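Local coordinates for protein hydroxyethylphosphonate dioxygenase (Streptomyces albus, PDB 6B9R) that probably splits 2-hydroxyethylphosphonate into hydroxymethylphosphonate and formate, using dioxygen at a bound iron ion, at residues L20-A25 with R30-A35; D59-A64 with L70-L75; L206-E211 with P340-L345; R218-A221 with V227-S230; H300-T303 with V307-Q310. All coordinates share one frame; numbering follows the deposited sequence.

In the fold
Contacts 1 and 2 lie in the N-terminal helices, their centres 12 Å apart, and touch where Ala24 CB of contact 1 meets Leu70 CD2 of contact 2 at 3.6 Å. Contact 4 joins two helices inside the long chain loop that contact 3 closes; nearest atoms of contacts 3 and 4 are about 7 Å apart. Contacts 3 and 5 sit in the beta region with centres 13 Å apart, and Trp183 touches both. They lie near the active site, where His149, Gln153 and His190 hold the iron: the side chains of Tyr208 and Val307 lie about 11 Å and 10 Å from an iron ion. Contacts 1 to 4 also reach the second subunit.

Contact 1: residues L20-A25 with R30-A35; sequences LLRAAA and RNDRAA
Ala25 and Arg30 form the close-fitting side of this contact. Arg30 N donates a fairly straight hydrogen bond to Ala25 O (2.9 Å), closing the turn between helix 10-27 and helix 32-39. Ala25 CB lies 3.5 Å from Arg30 O and, across the helix pair, 4.4 Å from Ala35 CB; Phe46 packs on Ala35 as well. Small methyl groups let the backbones come near here. The looser side is polar and carries a water. Bent at both chi2 (65°) and chi3 (78°), Arg22 brings NH1 to Asp32 OD1, a salt bridge of 2.8 Å that runs in the guanidinium plane but meets the carboxylate from above its own plane. NH2 adds only weak, longer bonds to the two carboxylate oxygens. Water 1 accepts from Arg22 NH1 and donates to Arg30 O, spanning the remaining distance. Were Asp32 an alanine, the buried guanidinium of Arg22 would probably lose its charge partner and be less firmly fixed in rotation. The head of Arg30 leads elsewhere, to Asp38 and to Asp113 of the second subunit. With Asn31 OD1 capping Ala34 N, the arrangement is a short interhelical connection leading into an N-capped helix, consistent with a small helical bundle.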
# COMPACT_ATOMS: atom_id res chain seq x y z
N LEU A 20 2.18 3.76 18.72
CA LEU A 20 3.11 3.98 17.61
C LEU A 20 4.49 4.36 18.11
O LEU A 20 5.50 4.03 17.47
CB LEU A 20 2.62 5.08 16.68
CG LEU A 20 1.39 4.68 15.87
CD1 LEU A 20 0.93 5.88 15.07
CD2 LEU A 20 1.69 3.48 14.96
N LEU A 21 4.56 5.08 19.23
CA LEU A 21 5.85 5.46 19.78
C LEU A 21 6.59 4.24 20.32
O LEU A 21 7.81 4.10 20.10
CB LEU A 21 5.67 6.50 20.87
CG LEU A 21 6.98 6.89 21.56
CD1 LEU A 21 7.96 7.44 20.53
CD2 LEU A 21 6.71 7.91 22.65
N ARG A 22 5.89 3.37 21.05
CA ARG A 22 6.52 2.14 21.51
C ARG A 22 6.93 1.27 20.33
O ARG A 22 8.02 0.68 20.31
CB ARG A 22 5.58 1.37 22.44
CG ARG A 22 6.06 -0.06 22.75
CD ARG A 22 7.37 -0.07 23.55
NE ARG A 22 7.14 0.23 24.95
CZ ARG A 22 8.10 0.46 25.84
NH1 ARG A 22 9.38 0.44 25.46
NH2 ARG A 22 7.80 0.72 27.11
N ALA A 23 6.07 1.18 19.32
CA ALA A 23 6.41 0.36 18.15
C ALA A 23 7.66 0.90 17.45
O ALA A 23 8.51 0.12 17.00
CB ALA A 23 5.23 0.31 17.18
N ALA A 24 7.78 2.23 17.35
CA ALA A 24 8.95 2.80 16.68
C ALA A 24 10.22 2.48 17.45
O ALA A 24 11.25 2.15 16.86
CB ALA A 24 8.80 4.31 16.52
N ALA A 25 10.15 2.60 18.77
CA ALA A 25 11.31 2.31 19.61
C ALA A 25 11.68 0.83 19.53
O ALA A 25 12.85 0.49 19.34
CB ALA A 25 11.02 2.73 21.04
N ARG A 30 15.54 0.21 20.48
CA ARG A 30 15.75 1.17 21.56
C ARG A 30 14.81 0.81 22.71
O ARG A 30 13.58 0.97 22.59
CB ARG A 30 15.49 2.60 21.08
CG ARG A 30 16.26 2.99 19.80
CD ARG A 30 17.76 2.78 20.01
NE ARG A 30 18.63 3.68 19.24
CZ ARG A 30 19.14 3.40 18.04
NH1 ARG A 30 19.93 4.28 17.45
NH2 ARG A 30 18.85 2.25 17.43
N ASN A 31 15.35 0.32 23.82
CA ASN A 31 14.49 0.06 24.96
C ASN A 31 14.25 1.39 25.67
O ASN A 31 14.66 2.45 25.20
CB ASN A 31 15.08 -1.02 25.86
CG ASN A 31 16.41 -0.63 26.48
OD1 ASN A 31 16.81 0.53 26.44
ND2 ASN A 31 17.08 -1.61 27.09
N ASP A 32 13.57 1.34 26.82
CA ASP A 32 13.16 2.57 27.49
C ASP A 32 14.35 3.50 27.75
O ASP A 32 14.29 4.69 27.44
CB ASP A 32 12.44 2.23 28.80
CG ASP A 32 11.10 1.53 28.58
OD1 ASP A 32 11.04 0.61 27.73
OD2 ASP A 32 10.13 1.89 29.26
N ARG A 33 15.44 2.95 28.29
CA ARG A 33 16.60 3.79 28.60
C ARG A 33 17.25 4.33 27.33
O ARG A 33 17.62 5.51 27.26
CB ARG A 33 17.62 3.00 29.42
CG ARG A 33 17.04 2.33 30.67
CD ARG A 33 16.68 3.35 31.78
NE ARG A 33 15.33 3.87 31.57
CZ ARG A 33 14.22 3.25 31.98
NH1 ARG A 33 13.03 3.79 31.74
NH2 ARG A 33 14.31 2.11 32.65
N ALA A 34 17.40 3.49 26.30
CA ALA A 34 17.99 3.98 25.06
C ALA A 34 17.11 5.04 24.39
O ALA A 34 17.61 6.02 23.85
CB ALA A 34 18.26 2.81 24.11
N ALA A 35 15.79 4.85 24.43
CA ALA A 35 14.91 5.83 23.78
C ALA A 35 14.96 7.18 24.51
O ALA A 35 14.93 8.24 23.86
CB ALA A 35 13.47 5.30 23.71
O HOH W 1 10.80 0.09 23.05

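Contact 2: residues D59-A64 with L70-L75; sequences DLISRA and LNERDL
Ile61 and Glu72 mark the closest backbone approach, their CA atoms 5.7 Å apart, as the chain leaving helix 58-67 doubles back beside it; Ala64 and Leu70 are the next pair along. The methyl branch CG2 of Ile61 rests against the base of Glu72, 3.7 Å from its CB. Further along, Ala64 CB is met by Leu75 CD1 at 3.6 Å, the shortest apolar approach between the side chains here. Leu70, with CG lying between backbone N and carbonyl carbon (chi1 50°), sends CD1 over the Ala64 carbonyl, 3.7 Å from Ala64 O. The helix is thus packed against the loop that leads out of it, and Ala24 of helix 10-27 touches both leucines, so the N-terminal helix packs on the same apolar patch. Beside this patch, waters join the two segments. Glu72 bends at chi2, and its OE2 accepts from two waters: water 2 donates also to Ser62 O, and water 3 to Ser62 OG, which is itself hydrogen-bonded to Trp58 O, one turn back. OE1 of the same carboxylate instead bonds His79 of the second subunit. The turn itself is braced within 70-75, where Asp74 OD2 takes both Asn71 N (2.7 Å) and Asn71 ND2 (3.1 Å) from one face of its carboxylate plane.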
# COMPACT_ATOMS: atom_id res chain seq x y z
N ASP A 59 6.44 18.69 19.41
CA ASP A 59 7.86 18.86 19.70
C ASP A 59 8.55 17.51 19.81
O ASP A 59 9.61 17.30 19.21
CB ASP A 59 8.03 19.67 20.99
CG ASP A 59 9.49 19.85 21.37
OD1 ASP A 59 10.20 20.57 20.65
OD2 ASP A 59 9.92 19.26 22.39
N LEU A 60 7.96 16.57 20.55
CA LEU A 60 8.62 15.28 20.73
C LEU A 60 8.65 14.50 19.43
O LEU A 60 9.66 13.86 19.10
CB LEU A 60 7.92 14.47 21.84
CG LEU A 60 8.41 13.03 22.06
CD1 LEU A 60 9.90 13.03 22.37
CD2 LEU A 60 7.65 12.35 23.17
N ILE A 61 7.57 14.56 18.65
CA ILE A 61 7.54 13.88 17.36
C ILE A 61 8.58 14.47 16.41
O ILE A 61 9.25 13.74 15.67
CB ILE A 61 6.12 13.94 16.78
CG1 ILE A 61 5.19 13.06 17.63
CG2 ILE A 61 6.11 13.52 15.31
CD1 ILE A 61 3.75 13.04 17.13
N SER A 62 8.75 15.80 16.44
CA SER A 62 9.77 16.43 15.62
C SER A 62 11.17 16.04 16.08
O SER A 62 12.05 15.80 15.25
CB SER A 62 9.61 17.95 15.66
OG SER A 62 8.34 18.33 15.17
N ARG A 63 11.39 15.97 17.40
CA ARG A 63 12.68 15.53 17.91
C ARG A 63 12.96 14.08 17.52
O ARG A 63 14.11 13.73 17.21
CB ARG A 63 12.73 15.69 19.43
CG ARG A 63 12.95 17.14 19.87
CD ARG A 63 12.29 17.42 21.21
NE ARG A 63 12.79 16.56 22.27
CZ ARG A 63 12.17 16.40 23.44
NH1 ARG A 63 12.69 15.60 24.37
NH2 ARG A 63 11.03 17.03 23.68
N ALA A 64 11.93 13.24 17.52
CA ALA A 64 12.12 11.84 17.15
C ALA A 64 12.52 11.69 15.69
O ALA A 64 13.37 10.85 15.36
CB ALA A 64 10.85 11.03 17.45
N LEU A 70 13.29 8.02 11.16
CA LEU A 70 11.88 7.90 10.81
C LEU A 70 11.30 9.30 10.59
O LEU A 70 11.98 10.32 10.78
CB LEU A 70 11.09 7.13 11.88
CG LEU A 70 11.20 7.51 13.37
CD1 LEU A 70 10.69 8.91 13.70
CD2 LEU A 70 10.45 6.48 14.19
N ASN A 71 10.04 9.32 10.17
CA ASN A 71 9.33 10.53 9.84
C ASN A 71 8.27 10.84 10.88
O ASN A 71 7.74 9.94 11.54
CB ASN A 71 8.67 10.39 8.46
CG ASN A 71 9.67 10.00 7.42
OD1 ASN A 71 10.45 10.84 6.97
ND2 ASN A 71 9.68 8.72 7.07
N GLU A 72 7.96 12.14 11.01
CA GLU A 72 6.86 12.56 11.86
C GLU A 72 5.60 11.77 11.51
O GLU A 72 4.84 11.36 12.39
CB GLU A 72 6.63 14.06 11.70
CG GLU A 72 7.80 14.95 12.14
CD GLU A 72 8.78 15.26 11.01
OE1 GLU A 72 8.71 14.60 9.95
OE2 GLU A 72 9.63 16.16 11.19
N ARG A 73 5.38 11.53 10.21
CA ARG A 73 4.26 10.73 9.74
C ARG A 73 4.21 9.35 10.40
O ARG A 73 3.13 8.79 10.58
CB ARG A 73 4.36 10.56 8.21
CG ARG A 73 3.20 11.06 7.43
CD ARG A 73 3.39 10.81 5.92
NE ARG A 73 2.12 10.49 5.26
CZ ARG A 73 1.81 9.28 4.79
NH1 ARG A 73 0.63 9.07 4.22
NH2 ARG A 73 2.67 8.29 4.90
N ASP A 74 5.37 8.78 10.72
CA ASP A 74 5.40 7.43 11.27
C ASP A 74 4.93 7.36 12.71
O ASP A 74 4.69 6.26 13.21
CB ASP A 74 6.82 6.86 11.15
CG ASP A 74 7.35 6.93 9.73
OD1 ASP A 74 6.53 6.77 8.79
OD2 ASP A 74 8.57 7.13 9.55
N LEU A 75 4.78 8.50 13.39
CA LEU A 75 4.37 8.51 14.78
C LEU A 75 2.96 9.04 14.96
O LEU A 75 2.49 9.13 16.10
CB LEU A 75 5.34 9.34 15.63
CG LEU A 75 6.77 8.79 15.78
CD1 LEU A 75 7.65 9.80 16.51
CD2 LEU A 75 6.79 7.45 16.52
O HOH W 2 12.00 16.84 12.52
O HOH W 3 8.91 18.56 12.33

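Contact 3: residues L206-E211 with P340-L345; sequences LTYGGE and PHTTSL
Tyr208 and Thr342 point at each other from opposite directions and meet through their oxygens: Tyr208 OH lies 2.7 Å from Thr342 OG1, within hydrogen-bonding distance. The threonine hydroxyl comes to the phenol end obliquely, neither squarely over the ring nor in its plane, and so also lies 3.2 Å from Tyr208 CZ. Its methyl is close too, with Thr342 CG2 3.5 Å from Tyr208 OH; both branches of the threonine thus touch the phenol oxygen. The tyrosine reaches this place because its CG sits between the backbone N and carbonyl carbon (chi1 73°), which swings the ring off strand 202-208 towards the residues leading into strand 343-349. On the threonine, OG1 stands beside the backbone N while CG2 is anti to it (chi1 -68°), which places both branches within reach of the phenol oxygen. Leu206 O lies at the ring's edge, in its plane.

The phenol oxygen has further polar partners. His339 ND1 is hydrogen-bonded to Tyr208 OH, and its ring meets the tyrosine ring with the planes at about 50°; Trp183 NE1 reaches the same oxygen. Together these groups probably limit rotation of the ring.

Tyr208 pairs by its backbone with Tyr152, next to the iron ligand Gln153 on strand 152-158, while Thr343 pairs with Arg418 of strand 412-419. Leu417 and Ile419 of that strand touch Thr342 and Tyr208 respectively. The contact thus bridges the two antiparallel sheets of the cupin-type beta region, one carrying strand 202-208 and the other strand 343-349.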
# COMPACT_ATOMS: atom_id res chain seq x y z
N LEU A 206 -17.85 10.89 -7.55
CA LEU A 206 -17.29 10.16 -6.43
C LEU A 206 -15.81 9.91 -6.72
O LEU A 206 -15.40 8.86 -7.22
CB LEU A 206 -18.06 8.85 -6.20
CG LEU A 206 -19.60 8.95 -6.20
CD1 LEU A 206 -20.25 7.61 -5.81
CD2 LEU A 206 -20.10 10.07 -5.29
N THR A 207 -14.98 10.91 -6.40
CA THR A 207 -13.55 10.73 -6.58
C THR A 207 -12.95 9.99 -5.38
O THR A 207 -13.49 10.01 -4.27
CB THR A 207 -12.83 12.07 -6.79
OG1 THR A 207 -12.85 12.83 -5.58
CG2 THR A 207 -13.48 12.89 -7.90
N TYR A 208 -11.83 9.32 -5.63
CA TYR A 208 -11.18 8.49 -4.62
C TYR A 208 -9.75 8.23 -5.06
O TYR A 208 -9.37 8.50 -6.21
CB TYR A 208 -11.96 7.19 -4.36
CG TYR A 208 -11.87 6.16 -5.48
CD1 TYR A 208 -12.69 6.26 -6.61
CD2 TYR A 208 -10.98 5.10 -5.40
CE1 TYR A 208 -12.61 5.33 -7.63
CE2 TYR A 208 -10.89 4.15 -6.43
CZ TYR A 208 -11.72 4.27 -7.55
OH TYR A 208 -11.66 3.35 -8.58
N GLY A 209 -8.94 7.73 -4.12
CA GLY A 209 -7.51 7.69 -4.34
C GLY A 209 -6.88 6.30 -4.41
O GLY A 209 -6.25 5.96 -5.42
N GLY A 210 -6.97 5.52 -3.36
CA GLY A 210 -6.30 4.26 -3.41
C GLY A 210 -4.81 4.29 -3.11
O GLY A 210 -4.30 5.06 -2.28
N GLU A 211 -4.10 3.40 -3.80
CA GLU A 211 -2.70 3.12 -3.51
C GLU A 211 -1.78 4.23 -3.99
O GLU A 211 -0.74 4.46 -3.35
CB GLU A 211 -2.30 1.79 -4.14
CG GLU A 211 -2.91 0.56 -3.44
CD GLU A 211 -2.16 -0.76 -3.69
OE1 GLU A 211 -0.93 -0.86 -3.42
OE2 GLU A 211 -2.82 -1.74 -4.12
N PRO A 340 -9.54 -3.49 -9.51
CA PRO A 340 -10.46 -4.61 -9.28
C PRO A 340 -11.28 -4.49 -8.01
O PRO A 340 -12.34 -5.10 -7.92
CB PRO A 340 -9.51 -5.82 -9.21
CG PRO A 340 -8.22 -5.20 -8.62
CD PRO A 340 -8.13 -3.88 -9.37
N HIS A 341 -10.83 -3.70 -7.04
CA HIS A 341 -11.54 -3.55 -5.78
C HIS A 341 -12.54 -2.41 -5.78
O HIS A 341 -13.09 -2.08 -4.73
CB HIS A 341 -10.53 -3.37 -4.65
CG HIS A 341 -9.41 -4.35 -4.71
ND1 HIS A 341 -9.60 -5.71 -4.57
CD2 HIS A 341 -8.09 -4.18 -4.97
CE1 HIS A 341 -8.44 -6.33 -4.69
NE2 HIS A 341 -7.51 -5.43 -4.95
N THR A 342 -12.77 -1.78 -6.94
CA THR A 342 -13.81 -0.77 -7.07
C THR A 342 -15.05 -1.43 -7.65
O THR A 342 -14.99 -1.97 -8.76
CB THR A 342 -13.34 0.40 -7.93
OG1 THR A 342 -12.31 1.11 -7.24
CG2 THR A 342 -14.50 1.35 -8.19
N THR A 343 -16.15 -1.41 -6.90
CA THR A 343 -17.45 -1.88 -7.37
C THR A 343 -18.42 -0.71 -7.31
O THR A 343 -18.56 -0.08 -6.26
CB THR A 343 -18.00 -3.02 -6.49
OG1 THR A 343 -17.05 -4.09 -6.43
CG2 THR A 343 -19.34 -3.54 -7.03
N SER A 344 -19.08 -0.43 -8.43
CA SER A 344 -20.08 0.62 -8.49
C SER A 344 -21.42 -0.01 -8.86
O SER A 344 -21.50 -0.79 -9.81
CB SER A 344 -19.66 1.69 -9.51
OG SER A 344 -19.43 1.09 -10.77
N LEU A 345 -22.45 0.33 -8.09
CA LEU A 345 -23.76 -0.28 -8.27
C LEU A 345 -24.89 0.72 -8.10
O LEU A 345 -24.84 1.59 -7.22
CB LEU A 345 -23.99 -1.41 -7.26
CG LEU A 345 -23.03 -2.60 -7.35
CD1 LEU A 345 -23.15 -3.47 -6.10
CD2 LEU A 345 -23.31 -3.40 -8.60

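Contact 4: residues R218-A221 with V227-S230; sequences RELA and VTSS
Leu220 and Thr228 bring together two short consecutive helices, 215-223 and 225-231, joined at Gly224. Their CA atoms come within 5.9 Å, and all close approaches between 218-221 and 227-230 belong to this one pair.

The van der Waals part sets the flank of Leu220 against the threonine hydroxyl. Leu220 CB is 3.5 Å from Thr228 OG1 and Leu220 CD2 3.8 Å from it, so the oxygen faces the root and one methyl of the leucine, with the two side chains set at a slant to one another. Having CG beside the backbone N (chi1 -68°) directs the leucine branches past the hydroxyl.

The polar part centres on the junction of the helices. Thr228 OG1 comes to 3.2 Å from Leu220 O, yet this pair is only a close approach; the hydrogen-bond partner of the hydroxyl is Gly224 O, one turn back along its own chain. With OG1 beside the backbone N (chi1 -67°), the hydroxyl can face that carbonyl and Leu220 together. The buried hydroxyl is thereby satisfied at the turn.

Hydrogen bonds extend to the second subunit: Glu219 bonds His364 and Ser422 of that subunit, while Arg218 NE bonds Leu76 O, also of the second subunit. Near the exposed end of the second helix, Ser230 OG donates to Val227 O at 2.7 Å, tilted 23° from the carbonyl plane.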
# COMPACT_ATOMS: atom_id res chain seq x y z
N ARG A 218 4.35 9.84 -0.97
CA ARG A 218 5.40 10.44 -0.15
C ARG A 218 6.76 9.88 -0.52
O ARG A 218 7.74 10.63 -0.64
CB ARG A 218 5.12 10.17 1.33
CG ARG A 218 3.74 10.57 1.80
CD ARG A 218 3.53 12.06 1.73
NE ARG A 218 2.21 12.43 2.22
CZ ARG A 218 1.08 12.22 1.55
NH1 ARG A 218 1.11 11.65 0.36
NH2 ARG A 218 -0.08 12.59 2.08
N GLU A 219 6.84 8.57 -0.70
CA GLU A 219 8.11 7.92 -1.04
C GLU A 219 8.56 8.33 -2.43
O GLU A 219 9.69 8.81 -2.62
CB GLU A 219 7.92 6.41 -0.96
CG GLU A 219 9.12 5.62 -0.51
CD GLU A 219 8.81 4.13 -0.42
OE1 GLU A 219 9.11 3.40 -1.38
OE2 GLU A 219 8.26 3.71 0.62
N LEU A 220 7.69 8.17 -3.42
CA LEU A 220 8.08 8.50 -4.78
C LEU A 220 8.45 9.97 -4.91
O LEU A 220 9.34 10.32 -5.69
CB LEU A 220 6.95 8.14 -5.73
CG LEU A 220 6.73 6.64 -5.85
CD1 LEU A 220 5.46 6.37 -6.65
CD2 LEU A 220 7.92 5.98 -6.52
N ALA A 221 7.78 10.85 -4.15
CA ALA A 221 8.11 12.27 -4.22
C ALA A 221 9.56 12.54 -3.82
O ALA A 221 10.18 13.47 -4.34
CB ALA A 221 7.15 13.07 -3.33
N VAL A 227 13.22 8.80 -11.46
CA VAL A 227 13.08 7.49 -10.83
C VAL A 227 11.62 7.04 -10.86
O VAL A 227 11.31 5.88 -11.18
CB VAL A 227 13.64 7.51 -9.39
CG1 VAL A 227 13.23 6.24 -8.64
CG2 VAL A 227 15.15 7.63 -9.42
N THR A 228 10.70 7.95 -10.54
CA THR A 228 9.28 7.59 -10.50
C THR A 228 8.79 7.15 -11.88
O THR A 228 8.16 6.10 -12.02
CB THR A 228 8.46 8.77 -9.98
OG1 THR A 228 8.79 8.99 -8.60
CG2 THR A 228 6.98 8.47 -10.06
N SER A 229 9.09 7.95 -12.91
CA SER A 229 8.73 7.56 -14.27
C SER A 229 9.27 6.18 -14.61
O SER A 229 8.57 5.37 -15.22
CB SER A 229 9.26 8.59 -15.27
OG SER A 229 8.55 9.81 -15.17
N SER A 230 10.50 5.88 -14.17
CA SER A 230 11.13 4.62 -14.53
C SER A 230 10.49 3.42 -13.86
O SER A 230 10.63 2.30 -14.35
CB SER A 230 12.62 4.65 -14.19
OG SER A 230 12.84 4.44 -12.80

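Contact 5: residues H300-T303 with V307-Q310; sequences HTTT and VRIQ
Arg308 grips the backbone of Thr302 side-on, NE and NH2 both donating to Thr302 O at 3.1 Å. The carbonyl oxygen lies in the guanidinium plane, but the two donors reach it differently: NH2 arrives almost in line with the C=O bond, whereas NE stands above the carbonyl plane. Alongside, Thr302 OG1 rests 3.5 Å from Arg308 CG. Thr303 meets the strand with its backbone, in a CA-H...O contact to Val307 O (3.3 Å), and with its CG2, which lies 3.7 Å from Val307 C. The arginine leaves the strand with CG anti to the backbone N (chi1 168°), then folds back at chi2 and chi3, which lets NH1 bond Ile309 O on its own strand. A methionine in place of Arg308 would probably leave Thr302 O without either of these donors and let the turn shift. On the loop side, Thr303 OG1 donates to Thr301 OG1 at 2.9 Å, and Asp336 bonds both Thr301 OG1 and Thr302 N. Strand 307-310 forms the edge of its sheet within the chain, where Arg308 pairs with Trp183. The guanidinium therefore bridges Thr302 O and Ile309 O and ties the loop 300-303 to this edge strand through main-chain rather than side-chain acceptors.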
# COMPACT_ATOMS: atom_id res chain seq x y z
N HIS A 300 -5.23 -5.81 -17.35
CA HIS A 300 -5.55 -4.99 -18.50
C HIS A 300 -6.49 -3.88 -18.06
O HIS A 300 -7.06 -3.92 -16.97
CB HIS A 300 -6.19 -5.84 -19.60
CG HIS A 300 -5.29 -6.91 -20.13
ND1 HIS A 300 -4.50 -6.74 -21.24
CD2 HIS A 300 -5.06 -8.17 -19.69
CE1 HIS A 300 -3.82 -7.85 -21.47
NE2 HIS A 300 -4.14 -8.74 -20.54
N THR A 301 -6.61 -2.87 -18.89
CA THR A 301 -7.59 -1.83 -18.66
C THR A 301 -8.64 -1.88 -19.76
O THR A 301 -8.39 -2.41 -20.85
CB THR A 301 -6.91 -0.46 -18.59
OG1 THR A 301 -7.84 0.51 -18.10
CG2 THR A 301 -6.40 -0.06 -19.98
N THR A 302 -9.83 -1.37 -19.47
CA THR A 302 -10.87 -1.25 -20.48
C THR A 302 -11.08 0.20 -20.91
O THR A 302 -12.00 0.47 -21.69
CB THR A 302 -12.20 -1.85 -19.99
OG1 THR A 302 -12.69 -1.11 -18.86
CG2 THR A 302 -12.03 -3.31 -19.61
N THR A 303 -10.24 1.11 -20.41
CA THR A 303 -10.38 2.52 -20.73
C THR A 303 -10.00 2.80 -22.18
O THR A 303 -9.19 2.09 -22.79
CB THR A 303 -9.52 3.40 -19.80
OG1 THR A 303 -8.18 2.89 -19.73
CG2 THR A 303 -10.12 3.48 -18.39
N VAL A 307 -10.98 7.02 -20.05
CA VAL A 307 -12.26 6.84 -19.36
C VAL A 307 -12.88 5.52 -19.81
O VAL A 307 -12.57 5.00 -20.89
CB VAL A 307 -13.24 8.01 -19.62
CG1 VAL A 307 -12.64 9.33 -19.18
CG2 VAL A 307 -13.62 8.08 -21.10
N ARG A 308 -13.76 4.98 -18.97
CA ARG A 308 -14.60 3.83 -19.34
C ARG A 308 -16.05 4.21 -19.07
O ARG A 308 -16.46 4.37 -17.91
CB ARG A 308 -14.19 2.57 -18.57
CG ARG A 308 -15.16 1.36 -18.65
CD ARG A 308 -15.85 1.16 -20.01
NE ARG A 308 -14.93 1.19 -21.13
CZ ARG A 308 -15.31 1.42 -22.39
NH1 ARG A 308 -16.58 1.66 -22.68
NH2 ARG A 308 -14.40 1.42 -23.35
N ILE A 309 -16.83 4.33 -20.13
CA ILE A 309 -18.22 4.76 -20.03
C ILE A 309 -19.13 3.53 -19.97
O ILE A 309 -19.01 2.63 -20.82
CB ILE A 309 -18.60 5.65 -21.23
CG1 ILE A 309 -17.73 6.91 -21.23
CG2 ILE A 309 -20.06 6.02 -21.16
CD1 ILE A 309 -17.80 7.69 -22.54
N GLN A 310 -20.04 3.50 -19.00
CA GLN A 310 -21.04 2.43 -18.90
C GLN A 310 -22.42 2.99 -19.21
O GLN A 310 -22.99 3.71 -18.37
CB GLN A 310 -21.03 1.78 -17.51
CG GLN A 310 -22.07 0.66 -17.36
CD GLN A 310 -21.88 -0.43 -18.40
OE1 GLN A 310 -20.82 -1.05 -18.46
NE2 GLN A 310 -22.89 -0.65 -19.23